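Local coordinates for acyl-[acyl-carrier-protein]--UDP-N-acetylglucosamine O-acyltransferase (Acinetobacter baumannii, PDB 4E6U) that probably transfers a hydroxyacyl chain from acyl carrier protein to UDP-N-acetylglucosamine, the first step of lipid A synthesis for the outer membrane, at residues Q27-V38 / K45-T56. Residues are numbered along the deposited sequence; the frame is centred on the assembly and turned at random.
Sequences QIGPYCIIGPQV and KLHSHVVVGGFT. With SO4 (sulfate ion), chain C.
I34 and L46 meet tip to tip inside a left-handed parallel beta-helix, the hexapeptide-repeat fold of the LpxA family, where residues 27-38 and 45-56 occupy equivalent positions on successive coils. I34 CD1 is the bump: it drops into the hollow between L46 CD2, at 3.6 Å, and V52 CG2, at 3.8 Å. V52 offers its other methyl, CG1, to V38, whose two methyls straddle it at nearly equal range, CG2 at 3.7 Å. Inward-facing I28, I34, V38, L46 and V52 thus pile up coil on coil within the prism.

The backbones hold this spacing in parallel register, I33 N bonding to V50 O and I33 O receiving V52 N. At the corners the coils nest closely: G35 bears no side chain where its CA comes down on G53 O, and P30 O takes the amide of H49.

Outside the prism, Y31 CB sits over one face of the H49 imidazole, towards its rim, and the two side chains run alongside each other, pointing the same way, with their ring planes oblique at 50°. S48 OG lies at the edge of that imidazole, in its plane, and its hydrogen bond to H49 ND1 helps fix the ring's rotation, together with a weak bond from H49 NE2 to Y31 O of the second subunit. Y31 OH reaches T13 O of the second subunit, so this corner also belongs to the trimer interface.

At another corner Q37 lays CB over one face of the F55 ring; chi1 (-57°) sets CG anti to the carbonyl carbon, 3.6 Å from F55 CE1, and the bend at chi2 then carries the amide away. W85 meets the same ring edge-to-face. Along the outer face of the first strand pair, Q27 crosses the fully extended K45 obliquely. One water accepts from both Q27 NE2 and K45 NZ, and K45 NZ also donates to sulfate O3 at 2.8 Å.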
loop_
_atom_site.group_PDB
_atom_site.type_symbol
_atom_site.label_atom_id
_atom_site.label_comp_id
_atom_site.label_asym_id
_atom_site.label_seq_id
_atom_site.Cartn_x
_atom_site.Cartn_y
_atom_site.Cartn_z
ATOM N N GLN A 27 -9.853 3.934 -27.237
ATOM C CA GLN A 27 -8.971 2.772 -27.306
ATOM C C GLN A 27 -9.230 1.908 -26.095
ATOM O O GLN A 27 -9.325 2.420 -24.979
ATOM C CB GLN A 27 -7.519 3.193 -27.322
ATOM C CG GLN A 27 -7.122 3.972 -28.557
ATOM C CD GLN A 27 -5.744 4.570 -28.389
ATOM O OE1 GLN A 27 -5.594 5.755 -28.059
ATOM N NE2 GLN A 27 -4.735 3.742 -28.537
ATOM N N ILE A 28 -9.337 0.610 -26.322
ATOM C CA ILE A 28 -9.526 -0.357 -25.248
ATOM C C ILE A 28 -8.619 -1.529 -25.557
ATOM O O ILE A 28 -8.756 -2.146 -26.610
ATOM C CB ILE A 28 -10.998 -0.821 -25.128
ATOM C CG1 ILE A 28 -11.931 0.367 -24.847
ATOM C CG2 ILE A 28 -11.155 -1.921 -24.045
ATOM C CD1 ILE A 28 -13.420 0.038 -24.819
ATOM N N GLY A 29 -7.705 -1.837 -24.645
ATOM C CA GLY A 29 -6.740 -2.893 -24.896
ATOM C C GLY A 29 -7.230 -4.298 -24.597
ATOM O O GLY A 29 -8.378 -4.524 -24.197
ATOM N N PRO A 30 -6.335 -5.272 -24.785
ATOM C CA PRO A 30 -6.723 -6.652 -24.589
ATOM C C PRO A 30 -7.220 -6.967 -23.177
ATOM O O PRO A 30 -6.729 -6.403 -22.191
ATOM C CB PRO A 30 -5.425 -7.430 -24.840
ATOM C CG PRO A 30 -4.549 -6.533 -25.627
ATOM C CD PRO A 30 -4.961 -5.125 -25.297
ATOM N N TYR A 31 -8.218 -7.838 -23.102
ATOM C CA TYR A 31 -8.657 -8.426 -21.843
ATOM C C TYR A 31 -9.274 -7.420 -20.894
ATOM O O TYR A 31 -9.275 -7.636 -19.698
ATOM C CB TYR A 31 -7.513 -9.251 -21.187
ATOM C CG TYR A 31 -6.874 -10.232 -22.144
ATOM C CD1 TYR A 31 -5.499 -10.229 -22.417
ATOM C CD2 TYR A 31 -7.664 -11.154 -22.816
ATOM C CE1 TYR A 31 -4.948 -11.159 -23.320
ATOM C CE2 TYR A 31 -7.132 -12.051 -23.722
ATOM C CZ TYR A 31 -5.786 -12.042 -23.977
ATOM O OH TYR A 31 -5.323 -12.975 -24.890
ATOM N N CYS A 32 -9.772 -6.308 -21.425
ATOM C CA CYS A 32 -10.588 -5.380 -20.631
ATOM C C CYS A 32 -12.016 -5.860 -20.504
ATOM O O CYS A 32 -12.548 -6.527 -21.402
ATOM C CB CYS A 32 -10.622 -3.988 -21.276
ATOM S SG CYS A 32 -9.063 -3.079 -21.148
ATOM N N ILE A 33 -12.642 -5.473 -19.405
ATOM C CA ILE A 33 -14.042 -5.759 -19.171
ATOM C C ILE A 33 -14.754 -4.446 -18.989
ATOM O O ILE A 33 -14.369 -3.644 -18.129
ATOM C CB ILE A 33 -14.228 -6.611 -17.882
ATOM C CG1 ILE A 33 -13.395 -7.908 -17.918
ATOM C CG2 ILE A 33 -15.719 -6.838 -17.578
ATOM C CD1 ILE A 33 -13.709 -8.802 -19.110
ATOM N N ILE A 34 -15.761 -4.206 -19.812
ATOM C CA ILE A 34 -16.595 -3.020 -19.690
ATOM C C ILE A 34 -17.996 -3.464 -19.309
ATOM O O ILE A 34 -18.676 -4.152 -20.088
ATOM C CB ILE A 34 -16.648 -2.219 -21.021
ATOM C CG1 ILE A 34 -15.251 -1.920 -21.576
ATOM C CG2 ILE A 34 -17.493 -0.942 -20.841
ATOM C CD1 ILE A 34 -14.353 -1.121 -20.630
ATOM N N GLY A 35 -18.430 -3.113 -18.107
ATOM C CA GLY A 35 -19.695 -3.583 -17.612
ATOM C C GLY A 35 -20.893 -2.774 -18.093
ATOM O O GLY A 35 -20.783 -1.859 -18.919
ATOM N N PRO A 36 -22.058 -3.113 -17.550
ATOM C CA PRO A 36 -23.289 -2.456 -17.979
ATOM C C PRO A 36 -23.354 -0.993 -17.573
ATOM O O PRO A 36 -22.782 -0.578 -16.552
ATOM C CB PRO A 36 -24.373 -3.263 -17.269
ATOM C CG PRO A 36 -23.722 -3.765 -16.040
ATOM C CD PRO A 36 -22.318 -4.104 -16.495
ATOM N N GLN A 37 -24.071 -0.204 -18.375
ATOM C CA GLN A 37 -24.304 1.212 -18.054
ATOM C C GLN A 37 -23.005 2.002 -17.907
ATOM O O GLN A 37 -22.903 2.926 -17.084
ATOM C CB GLN A 37 -25.179 1.359 -16.797
ATOM C CG GLN A 37 -26.525 0.644 -16.902
ATOM C CD GLN A 37 -27.358 1.164 -18.049
ATOM O OE1 GLN A 37 -27.445 2.372 -18.270
ATOM N NE2 GLN A 37 -27.986 0.247 -18.786
ATOM N N VAL A 38 -22.004 1.630 -18.694
ATOM C CA VAL A 38 -20.776 2.394 -18.795
ATOM C C VAL A 38 -20.773 3.254 -20.046
ATOM O O VAL A 38 -21.170 2.792 -21.129
ATOM C CB VAL A 38 -19.535 1.464 -18.769
ATOM C CG1 VAL A 38 -18.239 2.232 -19.014
ATOM C CG2 VAL A 38 -19.489 0.722 -17.432
ATOM N N LYS A 45 -8.361 6.340 -23.453
ATOM C CA LYS A 45 -7.591 5.111 -23.697
ATOM C C LYS A 45 -7.534 4.247 -22.457
ATOM O O LYS A 45 -7.092 4.703 -21.388
ATOM C CB LYS A 45 -6.162 5.433 -24.132
ATOM C CG LYS A 45 -5.248 4.199 -24.243
ATOM C CD LYS A 45 -3.852 4.580 -24.739
ATOM C CE LYS A 45 -2.990 3.340 -24.880
ATOM N NZ LYS A 45 -1.644 3.663 -25.437
ATOM N N LEU A 46 -7.989 3.018 -22.614
ATOM C CA LEU A 46 -7.770 1.980 -21.617
ATOM C C LEU A 46 -6.673 1.089 -22.148
ATOM O O LEU A 46 -6.731 0.672 -23.306
ATOM C CB LEU A 46 -9.030 1.151 -21.399
ATOM C CG LEU A 46 -10.093 1.686 -20.437
ATOM C CD1 LEU A 46 -10.590 3.075 -20.843
ATOM C CD2 LEU A 46 -11.244 0.721 -20.343
ATOM N N HIS A 47 -5.683 0.790 -21.309
ATOM C CA HIS A 47 -4.651 -0.192 -21.643
ATOM C C HIS A 47 -5.256 -1.599 -21.578
ATOM O O HIS A 47 -6.474 -1.752 -21.598
ATOM C CB HIS A 47 -3.495 0.010 -20.664
ATOM C CG HIS A 47 -2.731 1.270 -20.921
ATOM N ND1 HIS A 47 -1.419 1.274 -21.349
ATOM C CD2 HIS A 47 -3.113 2.569 -20.859
ATOM C CE1 HIS A 47 -1.023 2.526 -21.516
ATOM N NE2 HIS A 47 -2.036 3.329 -21.239
ATOM N N SER A 48 -4.418 -2.631 -21.526
ATOM C CA SER A 48 -4.939 -3.986 -21.307
ATOM C C SER A 48 -5.422 -4.137 -19.860
ATOM O O SER A 48 -5.051 -3.351 -18.974
ATOM C CB SER A 48 -3.850 -5.030 -21.583
ATOM O OG SER A 48 -2.861 -5.074 -20.563
ATOM N N HIS A 49 -6.248 -5.148 -19.613
ATOM C CA HIS A 49 -6.528 -5.585 -18.245
ATOM C C HIS A 49 -7.162 -4.516 -17.346
ATOM O O HIS A 49 -6.891 -4.454 -16.138
ATOM C CB HIS A 49 -5.269 -6.136 -17.535
ATOM C CG HIS A 49 -4.707 -7.373 -18.151
ATOM N ND1 HIS A 49 -3.704 -7.342 -19.097
ATOM C CD2 HIS A 49 -4.975 -8.677 -17.929
ATOM C CE1 HIS A 49 -3.396 -8.571 -19.447
ATOM N NE2 HIS A 49 -4.138 -9.400 -18.754
ATOM N N VAL A 50 -8.023 -3.685 -17.925
ATOM C CA VAL A 50 -8.813 -2.737 -17.141
ATOM C C VAL A 50 -10.198 -3.300 -16.938
ATOM O O VAL A 50 -10.816 -3.778 -17.897
ATOM C CB VAL A 50 -8.898 -1.351 -17.834
ATOM C CG1 VAL A 50 -9.800 -0.398 -17.032
ATOM C CG2 VAL A 50 -7.486 -0.757 -18.006
ATOM N N VAL A 51 -10.702 -3.210 -15.714
ATOM C CA VAL A 51 -12.099 -3.563 -15.431
ATOM C C VAL A 51 -12.871 -2.293 -15.097
ATOM O O VAL A 51 -12.500 -1.564 -14.169
ATOM C CB VAL A 51 -12.223 -4.586 -14.274
ATOM C CG1 VAL A 51 -13.710 -4.767 -13.869
ATOM C CG2 VAL A 51 -11.565 -5.919 -14.655
ATOM N N VAL A 52 -13.905 -1.992 -15.877
ATOM C CA VAL A 52 -14.878 -0.976 -15.509
ATOM C C VAL A 52 -16.132 -1.736 -15.094
ATOM O O VAL A 52 -16.835 -2.309 -15.927
ATOM C CB VAL A 52 -15.162 0.026 -16.639
ATOM C CG1 VAL A 52 -16.026 1.141 -16.100
ATOM C CG2 VAL A 52 -13.878 0.574 -17.248
ATOM N N GLY A 53 -16.397 -1.763 -13.788
ATOM C CA GLY A 53 -17.412 -2.681 -13.251
ATOM C C GLY A 53 -18.808 -2.441 -13.812
ATOM O O GLY A 53 -19.489 -3.377 -14.240
ATOM N N GLY A 54 -19.231 -1.181 -13.796
ATOM C CA GLY A 54 -20.561 -0.844 -14.280
ATOM C C GLY A 54 -20.910 0.535 -13.811
ATOM O O GLY A 54 -20.205 1.116 -12.978
ATOM N N PHE A 55 -21.990 1.092 -14.366
ATOM C CA PHE A 55 -22.581 2.321 -13.809
ATOM C C PHE A 55 -21.542 3.424 -13.621
ATOM O O PHE A 55 -21.437 4.039 -12.558
ATOM C CB PHE A 55 -23.349 1.997 -12.513
ATOM C CG PHE A 55 -24.421 0.992 -12.718
ATOM C CD1 PHE A 55 -25.714 1.413 -13.030
ATOM C CD2 PHE A 55 -24.146 -0.370 -12.672
ATOM C CE1 PHE A 55 -26.721 0.481 -13.268
ATOM C CE2 PHE A 55 -25.155 -1.306 -12.900
ATOM C CZ PHE A 55 -26.436 -0.874 -13.203
ATOM N N THR A 56 -20.789 3.672 -14.686
ATOM C CA THR A 56 -19.687 4.614 -14.668
ATOM C C THR A 56 -19.730 5.469 -15.924
ATOM O O THR A 56 -19.857 4.934 -17.035
ATOM C CB THR A 56 -18.327 3.852 -14.572
ATOM O OG1 THR A 56 -18.287 3.149 -13.317
ATOM C CG2 THR A 56 -17.141 4.789 -14.618
HETATM S S SO4 C . 1.449 1.518 -24.774
HETATM O O1 SO4 C . 1.584 1.253 -26.214
HETATM O O2 SO4 C . 2.155 2.754 -24.437
HETATM O O3 SO4 C . 0.028 1.665 -24.441
HETATM O O4 SO4 C . 2.027 0.393 -24.014
HETATM O O HOH W 1 -2.063 4.371 -28.060
#